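Long-range contact in collagen adhesin (Staphylococcus aureus, PDB 2F68), which binds collagen on behalf of the bacterium as an adhesin, probably closing its two immunoglobulin-like domains around the collagen triple helix in a 'hug': residues 56-67 / 110-118. Numbering follows the deposited sequence.
Sequences WPTSGTVKIEGY and FEVQGRNLT
K63 pairs with R115 and E65 with Q113 through reciprocal backbone hydrogen bonds, joining strands 62-66 and 110-116 as antiparallel neighbours in the sheet of an immunoglobulin-like domain. K63 N reaches R115 O at 2.9 Å, nearly straight at 167°, and E65 N reaches Q113 O at 2.8 Å. L117 N continues the ladder to T61 O beyond the strand ends, whereas at the other end Y67 N to E111 O is weak, supplemented by a water donating to Y67 O and E111 O. The partly exposed face carries the polar residues: the E65 and Q113 side chains run side by side, with R115 NH1 4.7 Å from E65 OE2, too far for a salt bridge, though the opposite charges probably attract. K63 runs extended until its last torsion bends (69°), bringing NZ to a lone pair of T58 O at 2.8 Å and tying the preceding loop to the strand. On the buried face, I64 CG2 and V112 CG1 lie over one face of the W56 ring, both toward its rim. G66 suits its place because a side chain would hit that indole. The W56 and F110 rings meet rim to rim, planes 52° apart, while the Y67 ring turns its edge to E111 O, CD1 lying 3.3 Å from that oxygen.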
# COMPACT_ATOMS: atom_id res chain seq x y z
N TRP A 56 -7.67 -10.60 -12.48
CA TRP A 56 -8.67 -9.68 -11.94
C TRP A 56 -8.78 -8.42 -12.81
O TRP A 56 -7.84 -8.11 -13.55
CB TRP A 56 -8.34 -9.31 -10.49
CG TRP A 56 -6.91 -8.88 -10.27
CD1 TRP A 56 -6.32 -7.73 -10.70
CD2 TRP A 56 -5.91 -9.60 -9.54
NE1 TRP A 56 -5.01 -7.69 -10.29
CE2 TRP A 56 -4.73 -8.82 -9.58
CE3 TRP A 56 -5.89 -10.83 -8.86
CZ2 TRP A 56 -3.54 -9.23 -8.97
CZ3 TRP A 56 -4.71 -11.23 -8.25
CH2 TRP A 56 -3.55 -10.44 -8.31
N PRO A 57 -9.92 -7.69 -12.73
CA PRO A 57 -10.07 -6.45 -13.49
C PRO A 57 -9.04 -5.38 -13.10
O PRO A 57 -8.84 -5.11 -11.91
CB PRO A 57 -11.49 -5.99 -13.13
CG PRO A 57 -11.82 -6.68 -11.85
CD PRO A 57 -11.13 -8.00 -11.94
N THR A 58 -8.41 -4.79 -14.11
CA THR A 58 -7.38 -3.77 -13.90
C THR A 58 -7.87 -2.38 -14.32
O THR A 58 -7.25 -1.37 -13.97
CB THR A 58 -6.08 -4.11 -14.67
OG1 THR A 58 -6.38 -4.33 -16.05
CG2 THR A 58 -5.41 -5.35 -14.09
N SER A 59 -8.97 -2.34 -15.06
CA SER A 59 -9.56 -1.09 -15.54
C SER A 59 -11.07 -1.22 -15.74
O SER A 59 -11.60 -2.32 -15.87
CB SER A 59 -8.88 -0.65 -16.84
OG SER A 59 -8.93 -1.67 -17.82
N GLY A 60 -11.75 -0.07 -15.77
CA GLY A 60 -13.20 -0.03 -15.98
C GLY A 60 -13.93 0.65 -14.84
O GLY A 60 -13.64 1.80 -14.50
N THR A 61 -14.88 -0.07 -14.25
CA THR A 61 -15.65 0.43 -13.11
C THR A 61 -14.96 0.09 -11.79
O THR A 61 -14.95 0.91 -10.86
CB THR A 61 -17.09 -0.14 -13.09
OG1 THR A 61 -17.05 -1.57 -13.19
CG2 THR A 61 -17.90 0.42 -14.24
N VAL A 62 -14.39 -1.11 -11.71
CA VAL A 62 -13.64 -1.56 -10.53
C VAL A 62 -12.21 -1.96 -10.88
O VAL A 62 -11.95 -2.52 -11.95
CB VAL A 62 -14.36 -2.71 -9.79
CG1 VAL A 62 -15.46 -2.17 -8.89
CG2 VAL A 62 -14.91 -3.75 -10.77
N LYS A 63 -11.29 -1.68 -9.96
CA LYS A 63 -9.88 -1.98 -10.15
C LYS A 63 -9.31 -2.76 -8.96
O LYS A 63 -9.44 -2.32 -7.81
CB LYS A 63 -9.08 -0.69 -10.38
CG LYS A 63 -7.60 -0.90 -10.69
CD LYS A 63 -6.92 0.42 -11.03
CE LYS A 63 -5.42 0.25 -11.25
NZ LYS A 63 -5.09 -0.51 -12.48
N ILE A 64 -8.70 -3.90 -9.25
CA ILE A 64 -8.04 -4.71 -8.23
C ILE A 64 -6.52 -4.62 -8.42
O ILE A 64 -6.01 -4.86 -9.51
CB ILE A 64 -8.51 -6.19 -8.26
CG1 ILE A 64 -10.03 -6.30 -8.04
CG2 ILE A 64 -7.74 -7.05 -7.25
CD1 ILE A 64 -10.53 -5.80 -6.68
N GLU A 65 -5.82 -4.26 -7.35
CA GLU A 65 -4.37 -4.09 -7.39
C GLU A 65 -3.68 -5.03 -6.40
O GLU A 65 -3.83 -4.89 -5.18
CB GLU A 65 -3.99 -2.63 -7.10
CG GLU A 65 -4.52 -1.63 -8.11
CD GLU A 65 -4.13 -0.20 -7.79
OE1 GLU A 65 -2.92 0.10 -7.77
OE2 GLU A 65 -5.04 0.63 -7.56
N GLY A 66 -2.93 -5.98 -6.93
CA GLY A 66 -2.19 -6.94 -6.12
C GLY A 66 -0.91 -6.36 -5.57
O GLY A 66 -0.07 -5.87 -6.32
N TYR A 67 -0.76 -6.40 -4.24
CA TYR A 67 0.44 -5.89 -3.58
C TYR A 67 1.65 -6.75 -3.94
O TYR A 67 1.63 -7.97 -3.77
CB TYR A 67 0.24 -5.83 -2.06
CG TYR A 67 -0.75 -4.78 -1.61
CD1 TYR A 67 -2.08 -5.11 -1.35
CD2 TYR A 67 -0.36 -3.46 -1.43
CE1 TYR A 67 -3.00 -4.14 -0.93
CE2 TYR A 67 -1.26 -2.48 -1.01
CZ TYR A 67 -2.58 -2.84 -0.76
OH TYR A 67 -3.47 -1.88 -0.35
N PHE A 110 -2.56 -14.18 -0.65
CA PHE A 110 -2.02 -12.83 -0.82
C PHE A 110 -3.09 -11.75 -0.70
O PHE A 110 -4.28 -12.01 -0.93
CB PHE A 110 -1.28 -12.71 -2.17
CG PHE A 110 -2.10 -13.10 -3.36
CD1 PHE A 110 -2.88 -12.16 -4.03
CD2 PHE A 110 -2.09 -14.41 -3.83
CE1 PHE A 110 -3.65 -12.52 -5.14
CE2 PHE A 110 -2.85 -14.78 -4.94
CZ PHE A 110 -3.63 -13.83 -5.59
N GLU A 111 -2.67 -10.54 -0.35
CA GLU A 111 -3.59 -9.41 -0.17
C GLU A 111 -3.64 -8.51 -1.40
O GLU A 111 -2.62 -8.27 -2.06
CB GLU A 111 -3.19 -8.59 1.06
CG GLU A 111 -3.37 -9.32 2.39
CD GLU A 111 -2.97 -8.48 3.59
OE1 GLU A 111 -3.48 -8.75 4.70
OE2 GLU A 111 -2.15 -7.55 3.44
N VAL A 112 -4.84 -8.01 -1.71
CA VAL A 112 -5.05 -7.09 -2.83
C VAL A 112 -5.83 -5.84 -2.40
O VAL A 112 -6.46 -5.83 -1.34
CB VAL A 112 -5.79 -7.78 -4.03
CG1 VAL A 112 -4.96 -8.92 -4.60
CG2 VAL A 112 -7.18 -8.26 -3.62
N GLN A 113 -5.77 -4.79 -3.22
CA GLN A 113 -6.49 -3.55 -2.95
C GLN A 113 -7.62 -3.35 -3.97
O GLN A 113 -7.40 -3.46 -5.18
CB GLN A 113 -5.54 -2.35 -2.97
CG GLN A 113 -6.13 -1.06 -2.40
CD GLN A 113 -5.17 0.11 -2.47
OE1 GLN A 113 -4.43 0.28 -3.44
NE2 GLN A 113 -5.20 0.95 -1.43
N GLY A 114 -8.81 -3.06 -3.46
CA GLY A 114 -9.99 -2.84 -4.31
C GLY A 114 -10.35 -1.38 -4.45
O GLY A 114 -10.40 -0.64 -3.46
N ARG A 115 -10.62 -0.95 -5.68
CA ARG A 115 -10.95 0.44 -5.98
C ARG A 115 -12.23 0.55 -6.81
O ARG A 115 -12.46 -0.23 -7.73
CB ARG A 115 -9.80 1.11 -6.73
CG ARG A 115 -8.65 1.59 -5.84
CD ARG A 115 -8.95 2.93 -5.17
NE ARG A 115 -9.44 3.94 -6.10
CZ ARG A 115 -8.67 4.73 -6.85
NH1 ARG A 115 -7.35 4.64 -6.79
NH2 ARG A 115 -9.23 5.61 -7.67
N ASN A 116 -13.06 1.53 -6.46
CA ASN A 116 -14.24 1.88 -7.25
C ASN A 116 -13.94 3.13 -8.08
O ASN A 116 -13.99 4.25 -7.57
CB ASN A 116 -15.46 2.09 -6.34
CG ASN A 116 -16.78 1.96 -7.09
OD1 ASN A 116 -16.95 2.48 -8.19
ND2 ASN A 116 -17.74 1.27 -6.47
N LEU A 117 -13.63 2.91 -9.35
CA LEU A 117 -13.18 3.99 -10.24
C LEU A 117 -14.30 4.93 -10.67
O LEU A 117 -14.11 6.15 -10.68
CB LEU A 117 -12.47 3.41 -11.48
CG LEU A 117 -11.18 2.60 -11.29
CD1 LEU A 117 -10.82 1.87 -12.58
CD2 LEU A 117 -10.02 3.48 -10.83
N THR A 118 -15.45 4.37 -11.02
CA THR A 118 -16.59 5.15 -11.50
C THR A 118 -17.41 5.78 -10.37
O THR A 118 -18.24 6.66 -10.62
CB THR A 118 -17.52 4.32 -12.41
OG1 THR A 118 -17.81 3.06 -11.78
CG2 THR A 118 -16.87 4.07 -13.77
O HOH W 1 -0.04 -9.50 -1.93